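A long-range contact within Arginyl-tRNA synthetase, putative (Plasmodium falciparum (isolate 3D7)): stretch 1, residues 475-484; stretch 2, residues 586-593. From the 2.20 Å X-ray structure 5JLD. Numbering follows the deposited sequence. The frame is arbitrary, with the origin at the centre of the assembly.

Stretch 1, residues 475-484: TGIYIIYGYS
Stretch 2, residues 586-593: GMKPIEKL

An extended segment can pack along a helix without a hydrogen bond between them, and this contact is a worked example. Residues 476-484 are helical, with phi/psi near -60/-45; the backbone hydrogen bonds run from Ile479 N to Thr475 O at 3.1 Å and from Ile480 N to Gly476 O at 2.9 Å, and the same i to i-4 pattern continues to Ser484 N and Ile480 O at 2.9 Å. Thr475 (chi1 p) caps the start, its OG1 accepting from Tyr478 N at 3.1 Å. Stretch 2 has no regular secondary structure. Gly586, at phi/psi 87/13, closes a Schellman motif, after which Met587 to Ile590 are largely extended; Glu591 turns at -80/-41. The two stretches run in the same direction and converge: CA-CA distances fall from 8.0 Å (Gly476-Met587) through 6.2 Å (Ile480-Pro589) to 4.7 Å (Ser484-Glu591).

At the wide end Met587 (m, t, p) fills the gap, its CE 3.7 Å from Gly476 O and 4.0 Å from Ile480 CG1. Ile480 (m, t) also sets CG2 3.7 Å from Leu593 CD1 and 4.0 Å from Ile590 CG1. Two tyrosine faces receive CH-pi contacts: Pro589 CB lies 3.9 Å from the Tyr483 (chi1 t) ring centroid, and Leu593 (m, t) CD1 3.9 Å from that of Tyr481 (chi1 m). No hydrogen bond joins the modelled atoms across the stretches. Within its own helix, the Ser484 (p) hydroxyl donates from OG to Tyr481 O at 2.8 Å, while its CA approaches Glu591 O at 3.5 Å, a CA-H...O contact.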

ATOM      1  N   THR A 475     -12.445  -7.895  11.196  1.00 49.25           N
ATOM      2  CA  THR A 475     -12.249  -8.694   9.991  1.00 51.34           C
ATOM      3  C   THR A 475     -12.814  -8.027   8.743  1.00 57.60           C
ATOM      4  O   THR A 475     -13.693  -7.156   8.827  1.00 51.88           O
ATOM      5  CB  THR A 475     -12.920 -10.070  10.109  1.00 60.22           C
ATOM      6  OG1 THR A 475     -14.336  -9.893  10.235  1.00 64.62           O
ATOM      7  CG2 THR A 475     -12.389 -10.849  11.326  1.00 52.70           C
ATOM      8  N   GLY A 476     -12.331  -8.460   7.578  1.00 51.02           N
ATOM      9  CA  GLY A 476     -12.867  -7.980   6.316  1.00 50.62           C
ATOM     10  C   GLY A 476     -14.351  -8.269   6.139  1.00 51.11           C
ATOM     11  O   GLY A 476     -15.083  -7.477   5.544  1.00 55.75           O
ATOM     12  N   ILE A 477     -14.782  -9.414   6.658  1.00 45.93           N
ATOM     13  CA  ILE A 477     -16.189  -9.799   6.698  1.00 51.14           C
ATOM     14  C   ILE A 477     -17.034  -8.777   7.480  1.00 57.14           C
ATOM     15  O   ILE A 477     -18.111  -8.358   7.041  1.00 58.77           O
ATOM     16  CB  ILE A 477     -16.351 -11.192   7.346  1.00 57.38           C
ATOM     17  CG1 ILE A 477     -15.496 -12.238   6.611  1.00 62.18           C
ATOM     18  CG2 ILE A 477     -17.823 -11.585   7.448  1.00 56.08           C
ATOM     19  CD1 ILE A 477     -15.757 -12.329   5.104  1.00 61.54           C
ATOM     20  N   TYR A 478     -16.523  -8.383   8.643  1.00 52.67           N
ATOM     21  CA  TYR A 478     -17.144  -7.355   9.462  1.00 52.71           C
ATOM     22  C   TYR A 478     -17.301  -6.056   8.672  1.00 53.75           C
ATOM     23  O   TYR A 478     -18.384  -5.460   8.636  1.00 49.23           O
ATOM     24  CB  TYR A 478     -16.310  -7.119  10.719  1.00 54.57           C
ATOM     25  CG  TYR A 478     -16.562  -5.793  11.401  1.00 56.60           C
ATOM     26  CD1 TYR A 478     -17.638  -5.623  12.269  1.00 62.79           C
ATOM     27  CD2 TYR A 478     -15.707  -4.720  11.197  1.00 54.30           C
ATOM     28  CE1 TYR A 478     -17.864  -4.406  12.902  1.00 66.11           C
ATOM     29  CE2 TYR A 478     -15.918  -3.511  11.818  1.00 60.93           C
ATOM     30  CZ  TYR A 478     -16.997  -3.356  12.672  1.00 65.37           C
ATOM     31  OH  TYR A 478     -17.191  -2.141  13.283  1.00 65.15           O
ATOM     32  N   ILE A 479     -16.215  -5.632   8.029  1.00 46.62           N
ATOM     33  CA  ILE A 479     -16.213  -4.381   7.283  1.00 47.26           C
ATOM     34  C   ILE A 479     -17.283  -4.444   6.196  1.00 51.09           C
ATOM     35  O   ILE A 479     -18.077  -3.505   5.996  1.00 51.32           O
ATOM     36  CB  ILE A 479     -14.847  -4.108   6.646  1.00 44.27           C
ATOM     37  CG1 ILE A 479     -13.735  -4.138   7.702  1.00 42.81           C
ATOM     38  CG2 ILE A 479     -14.867  -2.769   5.889  1.00 47.36           C
ATOM     39  CD1 ILE A 479     -13.673  -2.916   8.597  1.00 40.14           C
ATOM     40  N   ILE A 480     -17.319  -5.590   5.527  1.00 42.51           N
ATOM     41  CA  ILE A 480     -18.250  -5.800   4.434  1.00 50.70           C
ATOM     42  C   ILE A 480     -19.689  -5.704   4.923  1.00 53.13           C
ATOM     43  O   ILE A 480     -20.524  -5.025   4.303  1.00 56.22           O
ATOM     44  CB  ILE A 480     -17.971  -7.150   3.752  1.00 50.81           C
ATOM     45  CG1 ILE A 480     -16.639  -7.060   2.995  1.00 50.34           C
ATOM     46  CG2 ILE A 480     -19.082  -7.528   2.783  1.00 55.93           C
ATOM     47  CD1 ILE A 480     -16.150  -8.377   2.486  1.00 57.67           C
ATOM     48  N   TYR A 481     -19.982  -6.339   6.055  1.00 51.64           N
ATOM     49  CA  TYR A 481     -21.353  -6.296   6.550  1.00 58.25           C
ATOM     50  C   TYR A 481     -21.729  -4.902   7.035  1.00 56.17           C
ATOM     51  O   TYR A 481     -22.887  -4.495   6.910  1.00 63.92           O
ATOM     52  CB  TYR A 481     -21.568  -7.344   7.645  1.00 62.14           C
ATOM     53  CG  TYR A 481     -21.989  -8.652   7.031  1.00 61.29           C
ATOM     54  CD1 TYR A 481     -21.046  -9.523   6.511  1.00 63.06           C
ATOM     55  CD2 TYR A 481     -23.333  -8.990   6.913  1.00 63.64           C
ATOM     56  CE1 TYR A 481     -21.421 -10.712   5.915  1.00 69.87           C
ATOM     57  CE2 TYR A 481     -23.723 -10.183   6.326  1.00 70.63           C
ATOM     58  CZ  TYR A 481     -22.756 -11.043   5.828  1.00 76.18           C
ATOM     59  OH  TYR A 481     -23.113 -12.232   5.234  1.00 81.57           O
ATOM     60  N   GLY A 482     -20.751  -4.160   7.544  1.00 54.93           N
ATOM     61  CA  GLY A 482     -20.981  -2.770   7.897  1.00 61.85           C
ATOM     62  C   GLY A 482     -21.428  -1.994   6.674  1.00 63.21           C
ATOM     63  O   GLY A 482     -22.429  -1.243   6.695  1.00 59.91           O
ATOM     64  N   TYR A 483     -20.694  -2.209   5.586  1.00 63.89           N
ATOM     65  CA  TYR A 483     -21.010  -1.543   4.330  1.00 60.20           C
ATOM     66  C   TYR A 483     -22.425  -1.872   3.829  1.00 60.88           C
ATOM     67  O   TYR A 483     -23.202  -0.966   3.440  1.00 52.60           O
ATOM     68  CB  TYR A 483     -19.987  -1.907   3.257  1.00 52.80           C
ATOM     69  CG  TYR A 483     -20.271  -1.202   1.962  1.00 53.89           C
ATOM     70  CD1 TYR A 483     -19.964   0.150   1.804  1.00 50.12           C
ATOM     71  CD2 TYR A 483     -20.877  -1.870   0.907  1.00 52.33           C
ATOM     72  CE1 TYR A 483     -20.227   0.804   0.615  1.00 45.41           C
ATOM     73  CE2 TYR A 483     -21.150  -1.222  -0.281  1.00 55.68           C
ATOM     74  CZ  TYR A 483     -20.823   0.112  -0.425  1.00 50.16           C
ATOM     75  OH  TYR A 483     -21.099   0.748  -1.614  1.00 54.02           O
ATOM     76  N   SER A 484     -22.760  -3.162   3.833  1.00 57.32           N
ATOM     77  CA  SER A 484     -24.092  -3.571   3.385  1.00 58.17           C
ATOM     78  C   SER A 484     -25.193  -3.003   4.295  1.00 57.00           C
ATOM     79  O   SER A 484     -26.293  -2.704   3.831  1.00 61.28           O
ATOM     80  CB  SER A 484     -24.204  -5.096   3.312  1.00 65.61           C
ATOM     81  OG  SER A 484     -23.975  -5.692   4.575  1.00 65.27           O
ATOM     82  N   GLY A 586      -8.199  -3.456  -1.902  1.00 46.90           N
ATOM     83  CA  GLY A 586      -8.437  -4.606  -2.762  1.00 46.52           C
ATOM     84  C   GLY A 586      -9.690  -5.396  -2.417  1.00 53.82           C
ATOM     85  O   GLY A 586      -9.880  -6.513  -2.911  1.00 54.66           O
ATOM     86  N   MET A 587     -10.558  -4.832  -1.575  1.00 41.85           N
ATOM     87  CA  MET A 587     -11.785  -5.531  -1.205  1.00 41.28           C
ATOM     88  C   MET A 587     -12.914  -5.171  -2.177  1.00 45.40           C
ATOM     89  O   MET A 587     -12.862  -4.140  -2.842  1.00 50.46           O
ATOM     90  CB  MET A 587     -12.178  -5.209   0.246  1.00 47.67           C
ATOM     91  CG  MET A 587     -11.081  -5.499   1.281  1.00 43.73           C
ATOM     92  SD  MET A 587     -11.350  -4.780   2.936  1.00 53.35           S
ATOM     93  CE  MET A 587     -12.962  -5.441   3.366  1.00 60.63           C
ATOM     94  N   LYS A 588     -13.918  -6.028  -2.285  1.00 44.48           N
ATOM     95  CA  LYS A 588     -15.081  -5.722  -3.113  1.00 47.87           C
ATOM     96  C   LYS A 588     -16.323  -5.495  -2.274  1.00 53.72           C
ATOM     97  O   LYS A 588     -16.851  -6.431  -1.670  1.00 57.27           O
ATOM     98  CB  LYS A 588     -15.359  -6.846  -4.111  1.00 44.49           C
ATOM     99  CG  LYS A 588     -14.271  -7.043  -5.157  1.00 47.39           C
ATOM    100  CD  LYS A 588     -14.517  -8.346  -5.904  1.00 58.07           C
ATOM    101  CE  LYS A 588     -13.764  -8.381  -7.220  1.00 57.97           C
ATOM    102  NZ  LYS A 588     -14.043  -9.649  -7.938  1.00 59.75           N
ATOM    103  N   PRO A 589     -16.798  -4.245  -2.235  1.00 55.78           N
ATOM    104  CA  PRO A 589     -18.042  -3.960  -1.515  1.00 55.97           C
ATOM    105  C   PRO A 589     -19.213  -4.749  -2.091  1.00 56.41           C
ATOM    106  O   PRO A 589     -19.347  -4.837  -3.315  1.00 53.56           O
ATOM    107  CB  PRO A 589     -18.228  -2.449  -1.712  1.00 47.82           C
ATOM    108  CG  PRO A 589     -16.824  -1.924  -1.898  1.00 49.24           C
ATOM    109  CD  PRO A 589     -16.130  -3.018  -2.705  1.00 57.15           C
ATOM    110  N   ILE A 590     -20.007  -5.343  -1.201  1.00 60.19           N
ATOM    111  CA  ILE A 590     -21.267  -5.992  -1.539  1.00 61.79           C
ATOM    112  C   ILE A 590     -22.394  -5.160  -0.933  1.00 67.69           C
ATOM    113  O   ILE A 590     -22.379  -4.865   0.266  1.00 59.78           O
ATOM    114  CB  ILE A 590     -21.348  -7.433  -0.993  1.00 64.53           C
ATOM    115  CG1 ILE A 590     -19.988  -8.141  -1.094  1.00 61.88           C
ATOM    116  CG2 ILE A 590     -22.472  -8.212  -1.686  1.00 66.70           C
ATOM    117  CD1 ILE A 590     -19.712  -8.766  -2.426  1.00 59.25           C
ATOM    118  N   GLU A 591     -23.367  -4.788  -1.757  1.00 73.46           N
ATOM    119  CA  GLU A 591     -24.407  -3.866  -1.329  1.00 77.58           C
ATOM    120  C   GLU A 591     -25.505  -4.546  -0.515  1.00 77.87           C
ATOM    121  O   GLU A 591     -25.963  -3.992   0.481  1.00 76.70           O
ATOM    122  CB  GLU A 591     -25.015  -3.160  -2.540  1.00 81.86           C
ATOM    123  CG  GLU A 591     -24.201  -1.971  -3.029  1.00 80.66           C
ATOM    124  CD  GLU A 591     -25.028  -0.996  -3.844  1.00 81.66           C
ATOM    125  N   LYS A 592     -25.921  -5.742  -0.925  1.00 74.44           N
ATOM    126  CA  LYS A 592     -27.010  -6.429  -0.232  1.00 75.71           C
ATOM    127  C   LYS A 592     -26.571  -7.762   0.373  1.00 82.37           C
ATOM    128  O   LYS A 592     -26.109  -8.661  -0.337  1.00 78.90           O
ATOM    129  CB  LYS A 592     -28.191  -6.652  -1.181  1.00 72.19           C
ATOM    130  N   LEU A 593     -26.726  -7.879   1.692  1.00 86.55           N
ATOM    131  CA  LEU A 593     -26.400  -9.111   2.412  1.00 82.09           C
ATOM    132  C   LEU A 593     -27.436  -9.459   3.494  1.00 80.36           C
ATOM    133  O   LEU A 593     -27.553  -8.772   4.512  1.00 78.54           O
ATOM    134  CB  LEU A 593     -25.007  -9.003   3.035  1.00 69.20           C
ATOM    135  CG  LEU A 593     -23.850  -9.190   2.053  1.00 64.77           C
ATOM    136  CD1 LEU A 593     -22.530  -8.839   2.712  1.00 70.62           C
ATOM    137  CD2 LEU A 593     -23.840 -10.612   1.522  1.00 58.06           C
TER